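Side-chain contacts in Bis(5'-nucleosyl)-tetraphosphatase [asymmetrical] (Caenorhabditis elegans, PDB 1KTG), which hydrolyses diadenosine tetraphosphate asymmetrically to AMP and ATP, using divalent metal ions, as a monomeric member of the Nudix family: residues 22-25 / 31-34; 54-59 / 102-107; 98-101 / 106-109. One frame throughout, in Å; residues are numbered along the deposited sequence.

Contact 1 (22-25 / 31-34); sequences LLQA and HWTP. With AMP (adenosine monophosphate), chain J.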
loop_
_atom_site.group_PDB
_atom_site.type_symbol
_atom_site.label_atom_id
_atom_site.label_comp_id
_atom_site.label_asym_id
_atom_site.label_seq_id
_atom_site.Cartn_x
_atom_site.Cartn_y
_atom_site.Cartn_z
ATOM N N LEU A 22 -3.928 3.973 4.288
ATOM C CA LEU A 22 -3.702 2.757 5.046
ATOM C C LEU A 22 -5.044 2.097 5.322
ATOM O O LEU A 22 -6.056 2.793 5.550
ATOM C CB LEU A 22 -2.969 3.041 6.357
ATOM C CG LEU A 22 -1.535 3.550 6.214
ATOM C CD1 LEU A 22 -0.950 3.812 7.594
ATOM C CD2 LEU A 22 -0.661 2.565 5.459
ATOM N N LEU A 23 -5.029 0.760 5.311
ATOM C CA LEU A 23 -6.203 -0.081 5.571
ATOM C C LEU A 23 -5.980 -0.949 6.816
ATOM O O LEU A 23 -4.908 -1.524 7.023
ATOM C CB LEU A 23 -6.477 -1.004 4.387
ATOM C CG LEU A 23 -6.484 -0.400 2.989
ATOM C CD1 LEU A 23 -6.759 -1.505 1.977
ATOM C CD2 LEU A 23 -7.520 0.706 2.870
ATOM N N GLN A 24 -7.003 -1.042 7.645
ATOM C CA GLN A 24 -6.912 -1.810 8.868
ATOM C C GLN A 24 -7.542 -3.184 8.669
ATOM O O GLN A 24 -8.722 -3.299 8.307
ATOM C CB GLN A 24 -7.594 -1.069 10.013
ATOM C CG GLN A 24 -7.266 -1.650 11.353
ATOM C CD GLN A 24 -8.120 -1.089 12.464
ATOM O OE1 GLN A 24 -9.268 -0.698 12.240
ATOM N NE2 GLN A 24 -7.570 -1.065 13.674
ATOM N N ALA A 25 -6.747 -4.225 8.903
ATOM C CA ALA A 25 -7.200 -5.596 8.730
ATOM C C ALA A 25 -8.376 -5.891 9.642
ATOM O O ALA A 25 -8.421 -5.438 10.778
ATOM C CB ALA A 25 -6.078 -6.559 9.024
ATOM N N HIS A 31 -3.599 -5.022 12.097
ATOM C CA HIS A 31 -2.554 -4.095 11.673
ATOM C C HIS A 31 -2.983 -3.341 10.425
ATOM O O HIS A 31 -3.939 -3.708 9.744
ATOM C CB HIS A 31 -1.267 -4.845 11.385
ATOM C CG HIS A 31 -1.434 -5.915 10.363
ATOM N ND1 HIS A 31 -2.316 -6.957 10.529
ATOM C CD2 HIS A 31 -0.866 -6.089 9.149
ATOM C CE1 HIS A 31 -2.273 -7.740 9.466
ATOM N NE2 HIS A 31 -1.401 -7.234 8.613
ATOM N N TRP A 32 -2.237 -2.288 10.133
ATOM C CA TRP A 32 -2.517 -1.402 9.021
ATOM C C TRP A 32 -1.431 -1.473 7.944
ATOM O O TRP A 32 -0.249 -1.381 8.243
ATOM C CB TRP A 32 -2.551 0.043 9.536
ATOM C CG TRP A 32 -3.611 0.393 10.552
ATOM C CD1 TRP A 32 -3.634 0.059 11.878
ATOM C CD2 TRP A 32 -4.772 1.197 10.328
ATOM N NE1 TRP A 32 -4.745 0.595 12.488
ATOM C CE2 TRP A 32 -5.462 1.299 11.555
ATOM C CE3 TRP A 32 -5.306 1.840 9.207
ATOM C CZ2 TRP A 32 -6.646 2.005 11.686
ATOM C CZ3 TRP A 32 -6.476 2.538 9.338
ATOM C CH2 TRP A 32 -7.137 2.623 10.570
ATOM N N THR A 33 -1.843 -1.618 6.691
ATOM C CA THR A 33 -0.913 -1.605 5.563
ATOM C C THR A 33 -1.622 -0.949 4.398
ATOM O O THR A 33 -2.842 -0.780 4.429
ATOM C CB THR A 33 -0.506 -3.022 5.118
ATOM O OG1 THR A 33 -1.569 -3.601 4.350
ATOM C CG2 THR A 33 -0.285 -3.975 6.295
ATOM N N PRO A 34 -0.876 -0.572 3.364
ATOM C CA PRO A 34 -1.508 -0.105 2.134
ATOM C C PRO A 34 -2.168 -1.320 1.495
ATOM O O PRO A 34 -1.936 -2.429 1.978
ATOM C CB PRO A 34 -0.322 0.396 1.285
ATOM C CG PRO A 34 0.803 0.550 2.253
ATOM C CD PRO A 34 0.592 -0.535 3.274
HETATM P P AMP J . 0.048 -9.295 6.322
HETATM O O1P AMP J . -0.394 -7.845 6.353
HETATM O O2P AMP J . 1.329 -9.442 5.533
HETATM O O3P AMP J . -1.116 -10.150 5.916
HETATM O "O5'" AMP J . 0.385 -9.671 7.852
HETATM C "C5'" AMP J . 0.738 -10.999 8.227
HETATM C "C4'" AMP J . 1.326 -10.951 9.626
HETATM O "O4'" AMP J . 2.568 -10.260 9.553
HETATM C "C3'" AMP J . 0.436 -10.190 10.596
HETATM O "O3'" AMP J . 0.398 -10.879 11.837
HETATM C "C2'" AMP J . 1.080 -8.818 10.722
HETATM O "O2'" AMP J . 1.033 -8.306 12.046
HETATM C "C1'" AMP J . 2.524 -9.044 10.304
HETATM N N9 AMP J . 3.106 -7.947 9.496
HETATM C C8 AMP J . 2.502 -7.189 8.554
HETATM N N7 AMP J . 3.389 -6.297 8.046
HETATM C C5 AMP J . 4.561 -6.478 8.646
HETATM C C6 AMP J . 5.900 -5.860 8.558
HETATM N N6 AMP J . 6.130 -4.842 7.693
HETATM N N1 AMP J . 6.865 -6.332 9.362
HETATM C C2 AMP J . 6.639 -7.345 10.226
HETATM N N3 AMP J . 5.435 -7.949 10.348
HETATM C C4 AMP J . 4.385 -7.565 9.606
HETATM O O HOH W 1 -3.954 -4.323 6.754
#

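Contact 2 (54-59 / 102-107); sequences KEEANI and HEHQNW. With MG (magnesium ion), chain I; MG (magnesium ion), chain F; MG (magnesium ion), chain H; OH (hydroxide ion), chain D.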
loop_
_atom_site.group_PDB
_atom_site.type_symbol
_atom_site.label_atom_id
_atom_site.label_comp_id
_atom_site.label_asym_id
_atom_site.label_seq_id
_atom_site.Cartn_x
_atom_site.Cartn_y
_atom_site.Cartn_z
ATOM N N LYS A 54 -7.593 -2.997 -6.283
ATOM C CA LYS A 54 -8.975 -2.924 -6.733
ATOM C C LYS A 54 -9.874 -3.648 -5.742
ATOM O O LYS A 54 -10.922 -3.137 -5.355
ATOM C CB LYS A 54 -9.120 -3.530 -8.136
ATOM N N GLU A 55 -9.441 -4.824 -5.297
ATOM C CA GLU A 55 -10.234 -5.636 -4.374
ATOM C C GLU A 55 -10.396 -5.023 -2.992
ATOM O O GLU A 55 -11.489 -5.061 -2.425
ATOM C CB GLU A 55 -9.609 -7.029 -4.195
ATOM C CG GLU A 55 -9.804 -7.975 -5.369
ATOM C CD GLU A 55 -9.083 -9.300 -5.189
ATOM O OE1 GLU A 55 -8.529 -9.542 -4.098
ATOM O OE2 GLU A 55 -9.047 -10.098 -6.143
ATOM N N GLU A 56 -9.309 -4.487 -2.444
ATOM C CA GLU A 56 -9.313 -4.041 -1.053
ATOM C C GLU A 56 -9.758 -2.597 -0.836
ATOM O O GLU A 56 -10.265 -2.255 0.240
ATOM C CB GLU A 56 -7.933 -4.275 -0.429
ATOM C CG GLU A 56 -7.528 -5.744 -0.431
ATOM C CD GLU A 56 -6.196 -6.010 0.238
ATOM O OE1 GLU A 56 -5.466 -5.048 0.578
ATOM O OE2 GLU A 56 -5.885 -7.203 0.451
ATOM N N ALA A 57 -9.552 -1.741 -1.834
ATOM C CA ALA A 57 -9.883 -0.325 -1.670
ATOM C C ALA A 57 -10.823 0.210 -2.743
ATOM O O ALA A 57 -11.232 1.366 -2.681
ATOM C CB ALA A 57 -8.621 0.489 -1.625
ATOM N N ASN A 58 -11.158 -0.626 -3.720
ATOM C CA ASN A 58 -12.053 -0.246 -4.810
ATOM C C ASN A 58 -11.466 0.882 -5.663
ATOM O O ASN A 58 -12.196 1.736 -6.166
ATOM C CB ASN A 58 -13.436 0.138 -4.278
ATOM C CG ASN A 58 -14.541 -0.096 -5.284
ATOM O OD1 ASN A 58 -15.598 0.524 -5.205
ATOM N ND2 ASN A 58 -14.318 -1.000 -6.222
ATOM N N ILE A 59 -10.138 0.869 -5.799
ATOM C CA ILE A 59 -9.420 1.806 -6.655
ATOM C C ILE A 59 -8.880 1.023 -7.854
ATOM O O ILE A 59 -8.137 0.036 -7.687
ATOM C CB ILE A 59 -8.276 2.471 -5.899
ATOM C CG1 ILE A 59 -8.829 3.332 -4.765
ATOM C CG2 ILE A 59 -7.443 3.320 -6.846
ATOM C CD1 ILE A 59 -7.786 3.806 -3.761
ATOM N N HIS A 102 -14.298 -7.496 2.846
ATOM C CA HIS A 102 -14.318 -8.165 4.144
ATOM C C HIS A 102 -12.942 -8.259 4.797
ATOM O O HIS A 102 -12.858 -8.502 5.995
ATOM C CB HIS A 102 -14.913 -9.570 4.036
ATOM C CG HIS A 102 -14.082 -10.522 3.237
ATOM N ND1 HIS A 102 -12.975 -11.163 3.755
ATOM C CD2 HIS A 102 -14.214 -10.967 1.965
ATOM C CE1 HIS A 102 -12.447 -11.940 2.828
ATOM N NE2 HIS A 102 -13.184 -11.847 1.735
ATOM N N GLU A 103 -11.877 -8.046 4.023
ATOM C CA GLU A 103 -10.510 -8.139 4.559
ATOM C C GLU A 103 -10.083 -6.957 5.442
ATOM O O GLU A 103 -9.091 -7.058 6.164
ATOM C CB GLU A 103 -9.507 -8.373 3.427
ATOM C CG GLU A 103 -9.648 -9.762 2.820
ATOM C CD GLU A 103 -8.573 -10.128 1.822
ATOM O OE1 GLU A 103 -7.828 -9.238 1.349
ATOM O OE2 GLU A 103 -8.488 -11.329 1.510
ATOM N N HIS A 104 -10.836 -5.853 5.394
ATOM C CA HIS A 104 -10.514 -4.656 6.168
ATOM C C HIS A 104 -11.727 -4.044 6.852
ATOM O O HIS A 104 -12.868 -4.229 6.412
ATOM C CB HIS A 104 -9.766 -3.641 5.297
ATOM C CG HIS A 104 -8.494 -4.202 4.756
ATOM N ND1 HIS A 104 -8.459 -4.960 3.607
ATOM C CD2 HIS A 104 -7.236 -4.221 5.261
ATOM C CE1 HIS A 104 -7.228 -5.390 3.408
ATOM N NE2 HIS A 104 -6.467 -4.961 4.397
ATOM N N GLN A 105 -11.467 -3.335 7.952
ATOM C CA GLN A 105 -12.540 -2.804 8.781
ATOM C C GLN A 105 -12.519 -1.286 8.899
ATOM O O GLN A 105 -13.443 -0.703 9.462
ATOM C CB GLN A 105 -12.491 -3.438 10.176
ATOM C CG GLN A 105 -11.185 -3.195 10.951
ATOM C CD GLN A 105 -11.236 -3.761 12.357
ATOM O OE1 GLN A 105 -10.794 -3.124 13.311
ATOM N NE2 GLN A 105 -11.793 -4.956 12.490
ATOM N N ASN A 106 -11.473 -0.647 8.379
ATOM C CA ASN A 106 -11.378 0.814 8.420
ATOM C C ASN A 106 -10.215 1.271 7.548
ATOM O O ASN A 106 -9.443 0.451 7.061
ATOM C CB ASN A 106 -11.149 1.273 9.869
ATOM C CG ASN A 106 -11.528 2.747 10.112
ATOM O OD1 ASN A 106 -11.261 3.289 11.185
ATOM N ND2 ASN A 106 -12.168 3.377 9.138
ATOM N N TRP A 107 -10.113 2.571 7.316
ATOM C CA TRP A 107 -9.002 3.122 6.559
ATOM C C TRP A 107 -8.715 4.510 7.076
ATOM O O TRP A 107 -9.490 5.065 7.839
ATOM C CB TRP A 107 -9.302 3.158 5.049
ATOM C CG TRP A 107 -10.220 4.267 4.587
ATOM C CD1 TRP A 107 -9.855 5.536 4.244
ATOM C CD2 TRP A 107 -11.634 4.194 4.382
ATOM N NE1 TRP A 107 -10.957 6.260 3.860
ATOM C CE2 TRP A 107 -12.061 5.455 3.926
ATOM C CE3 TRP A 107 -12.587 3.184 4.529
ATOM C CZ2 TRP A 107 -13.393 5.737 3.637
ATOM C CZ3 TRP A 107 -13.911 3.468 4.241
ATOM C CH2 TRP A 107 -14.301 4.731 3.803
HETATM MG MG MG I . -6.478 -9.045 -0.342
HETATM MG MG MG F . -4.292 -7.858 1.589
HETATM MG MG MG H . -7.130 -12.453 0.432
HETATM O O OH D . -6.905 -11.066 -0.983
HETATM O O HOH W 2 -3.880 -6.035 2.603
HETATM O O HOH W 3 -10.582 -4.511 1.914
HETATM O O HOH W 4 -5.751 -8.347 3.071
HETATM O O HOH W 5 -2.844 -8.750 2.825
HETATM O O HOH W 6 -5.891 -13.742 -0.944
HETATM O O HOH W 7 -7.405 -14.100 1.786
HETATM O O HOH W 8 -8.954 -13.175 -0.695
#

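Contact 3 (98-101 / 106-109); sequences VQLS and NWKW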
loop_
_atom_site.group_PDB
_atom_site.type_symbol
_atom_site.label_atom_id
_atom_site.label_comp_id
_atom_site.label_asym_id
_atom_site.label_seq_id
_atom_site.Cartn_x
_atom_site.Cartn_y
_atom_site.Cartn_z
ATOM N N VAL A 98 -12.822 5.506 -1.307
ATOM C CA VAL A 98 -12.356 4.211 -0.885
ATOM C C VAL A 98 -13.538 3.397 -0.374
ATOM O O VAL A 98 -14.403 3.923 0.322
ATOM C CB VAL A 98 -11.343 4.382 0.235
ATOM C CG1 VAL A 98 -11.043 3.054 0.910
ATOM C CG2 VAL A 98 -10.080 5.019 -0.313
ATOM N N GLN A 99 -13.559 2.118 -0.732
ATOM C CA GLN A 99 -14.570 1.189 -0.268
ATOM C C GLN A 99 -13.838 -0.099 0.081
ATOM O O GLN A 99 -12.972 -0.550 -0.677
ATOM C CB GLN A 99 -15.628 0.932 -1.330
ATOM C CG GLN A 99 -16.671 2.025 -1.403
ATOM C CD GLN A 99 -17.682 1.798 -2.507
ATOM O OE1 GLN A 99 -18.036 2.731 -3.237
ATOM N NE2 GLN A 99 -18.147 0.560 -2.636
ATOM N N LEU A 100 -14.190 -0.678 1.220
ATOM C CA LEU A 100 -13.498 -1.852 1.715
ATOM C C LEU A 100 -14.220 -3.146 1.392
ATOM O O LEU A 100 -15.408 -3.164 1.065
ATOM C CB LEU A 100 -13.325 -1.761 3.235
ATOM C CG LEU A 100 -12.671 -0.491 3.799
ATOM C CD1 LEU A 100 -12.550 -0.594 5.335
ATOM C CD2 LEU A 100 -11.305 -0.259 3.174
ATOM N N SER A 101 -13.461 -4.229 1.512
ATOM C CA SER A 101 -13.957 -5.581 1.353
ATOM C C SER A 101 -13.942 -6.217 2.743
ATOM O O SER A 101 -13.587 -5.559 3.715
ATOM C CB SER A 101 -13.042 -6.357 0.411
ATOM O OG SER A 101 -11.808 -6.633 1.041
ATOM N N ASN A 106 -11.473 -0.647 8.379
ATOM C CA ASN A 106 -11.378 0.814 8.420
ATOM C C ASN A 106 -10.215 1.271 7.548
ATOM O O ASN A 106 -9.443 0.451 7.061
ATOM C CB ASN A 106 -11.149 1.273 9.869
ATOM C CG ASN A 106 -11.528 2.747 10.112
ATOM O OD1 ASN A 106 -11.261 3.289 11.185
ATOM N ND2 ASN A 106 -12.168 3.377 9.138
ATOM N N TRP A 107 -10.113 2.571 7.316
ATOM C CA TRP A 107 -9.002 3.122 6.559
ATOM C C TRP A 107 -8.715 4.510 7.076
ATOM O O TRP A 107 -9.490 5.065 7.839
ATOM C CB TRP A 107 -9.302 3.158 5.049
ATOM C CG TRP A 107 -10.220 4.267 4.587
ATOM C CD1 TRP A 107 -9.855 5.536 4.244
ATOM C CD2 TRP A 107 -11.634 4.194 4.382
ATOM N NE1 TRP A 107 -10.957 6.260 3.860
ATOM C CE2 TRP A 107 -12.061 5.455 3.926
ATOM C CE3 TRP A 107 -12.587 3.184 4.529
ATOM C CZ2 TRP A 107 -13.393 5.737 3.637
ATOM C CZ3 TRP A 107 -13.911 3.468 4.241
ATOM C CH2 TRP A 107 -14.301 4.731 3.803
ATOM N N LYS A 108 -7.587 5.072 6.662
ATOM C CA LYS A 108 -7.243 6.439 7.039
ATOM C C LYS A 108 -6.301 7.033 6.013
ATOM O O LYS A 108 -5.423 6.343 5.486
ATOM C CB LYS A 108 -6.582 6.486 8.414
ATOM C CG LYS A 108 -6.495 7.895 8.996
ATOM C CD LYS A 108 -5.909 7.881 10.408
ATOM C CE LYS A 108 -5.679 9.275 10.980
ATOM N NZ LYS A 108 -4.795 9.229 12.206
ATOM N N TRP A 109 -6.505 8.305 5.701
ATOM C CA TRP A 109 -5.562 9.016 4.844
ATOM C C TRP A 109 -4.598 9.701 5.806
ATOM O O TRP A 109 -4.998 10.557 6.592
ATOM C CB TRP A 109 -6.280 10.024 3.959
ATOM C CG TRP A 109 -6.985 9.388 2.802
ATOM C CD1 TRP A 109 -8.314 9.119 2.696
ATOM C CD2 TRP A 109 -6.389 8.957 1.576
ATOM N NE1 TRP A 109 -8.582 8.540 1.479
ATOM C CE2 TRP A 109 -7.413 8.434 0.774
ATOM C CE3 TRP A 109 -5.082 8.959 1.075
ATOM C CZ2 TRP A 109 -7.176 7.922 -0.504
ATOM C CZ3 TRP A 109 -4.853 8.453 -0.198
ATOM C CH2 TRP A 109 -5.894 7.941 -0.967
#

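Contact 1 (22-25 / 31-34)
The beta hairpin formed by strands 17-25 and 32-38 of the Nudix fold carries this contact, and the start of its second strand, next to the connecting turn, supplies part of the AMP pocket. L23 and T33 form an antiparallel hydrogen-bonded pair: L23 N donates to T33 O at 2.8 Å, and T33 N returns a bond to L23 O. Two residues further along, A25 N donates to H31 O at 3.0 Å in an almost straight bond (178° at the hydrogen), extending the pairing into the loop. Between these bonds lies the non-hydrogen-bonded pair Q24 and W32, whose side chains share one face of the sheet. Here the aliphatic part of Q24 lies over the indole, with CB 3.4 Å from the centroid of the six-membered ring of W32 and nearly on the ring normal, a CH-pi contact. The CG of Q24, turned anti to the backbone N (chi1 -167°), continues over the same indole above CE2. At the rim of that ring, near its plane, sits the carbonyl O of L22. A further apolar contact joins the CD2 branch of L22 to CD of P34. T33 OG1 donates to P34 O and is also hydrogen-bonded to K36, so its hydroxyl is fixed beside the pocket. H31 takes its ring out of the hairpin toward the nucleotide; its CG stands between the backbone N and the carbonyl carbon (chi1 57°), which directs the imidazole to the ligand. Y76, Y121, K36 and K83 also hydrogen-bond AMP. The ribose C2' of AMP lies over one face of the H31 ring, while at the ring's edge, in its plane, NE2 donates to phosphate oxygen O1P of AMP at 2.5 Å.

Contact 2 (54-59 / 102-107)
E103 and H104, early in the segment 102-107, both approach E56 of the Nudix-box helix 45-57. E103 comes first, its chain extended beyond CG so that the carboxylate reaches the magnesium cluster. OE1 of E103 lies 3.0 Å from OE2 of E56; these like-charged oxygens are brought together by a shared magnesium ion, which E56 OE2 binds at 2.1 Å and E103 OE1 at 2.2 Å. The other oxygen of E103, OE2, binds a second magnesium ion, and a hydroxide ion bridges these two metals. E56 OE2 also binds a third magnesium ion, so one carboxylate oxygen joins two metals, while E103 spans two through separate oxygens. E52 and the carbonyl O of K36 add further ligands to the metals that E56 binds.

H104 follows, its imidazole crossing the E56 carboxylate with the two planes 58° apart. CE1 of H104 is 3.4 Å from OE1 of E56, and two waters reinforce this approach. One donates to E56 OE1 at 2.8 Å, coordinates the third magnesium and takes a weak bond from H104 NE2. The other donates to the backbone O of E56 and lies 2.8 Å from H104 ND1. Were H104 replaced by an alanine, the water on the E56 carbonyl would probably lose its ND1 partner, the metal-bound water its weak NE2 bond, and the E56 carboxylate the ring beside it. The chain turns a corner at Q105, and N106 and W107 run on beside strand 17-25.

With no direct hydrogen bond between the segments, metal ions and water provide the polar links, and the cations probably offset the repulsion between the clustered carboxylates, consistent with an active site that depends on divalent metals.

Contact 3 (98-101 / 106-109)
V98 lays its CG1 methyl over one face of the W107 indole, 3.9 Å from the centroid of the five-membered ring and 18° off the ring normal, a CH-pi contact. That methyl is anti to the backbone N (chi1 168°), and the other branch, CG2, is thereby turned to W109, where it meets CZ2 at 4.1 Å. One valine thus touches two tryptophans that project from alternate positions of the same strand. The backbone also takes part, since V98 O lies 3.6 Å from CH2 of W107.

L100 meets the benzo side of W107: its CG is 3.7 Å from CE3 of that ring and CD2 follows close by, while CD1 lies at the indole edge, near the ring plane. CD1 also packs on the backbone of N106, 3.2 Å from its N. The side-chain packing is apolar, and no hydrogen bond crosses between the segments; the contact lies near the surface, although V98 itself is buried.

The segment 98-101 belongs to the loop that follows strand 81-92, and Q99 is joined through its backbone to A57 at the end of helix 45-57. Strand 104-110 in turn pairs with strand 17-25, whose L21 touches both tryptophans; R12 of strand 3-14 adds a cation-pi interaction with W109, and K108 forms a salt bridge to D114 of helix 112-119.

How the contacts relate
The three contacts meet at the pairing of strands 17-25 and 104-110. Contacts 1 and 2 have centres about 9 Å apart and are joined by probable backbone hydrogen bonds: Q24 O to Q105 N at 2.8 Å and Q24 N to N106 O at 2.9 Å. L22 O similarly lies 3.0 Å from K108 N, tying contact 1 to contact 3. Contacts 2 and 3 share N106 and W107, with centres about 5 Å apart. Toward the active site, contact 1 holds the AMP phosphate through H31 and contact 2 the magnesium cluster, whereas in contact 3 the L100 side chain is about 12 Å from the hydroxide.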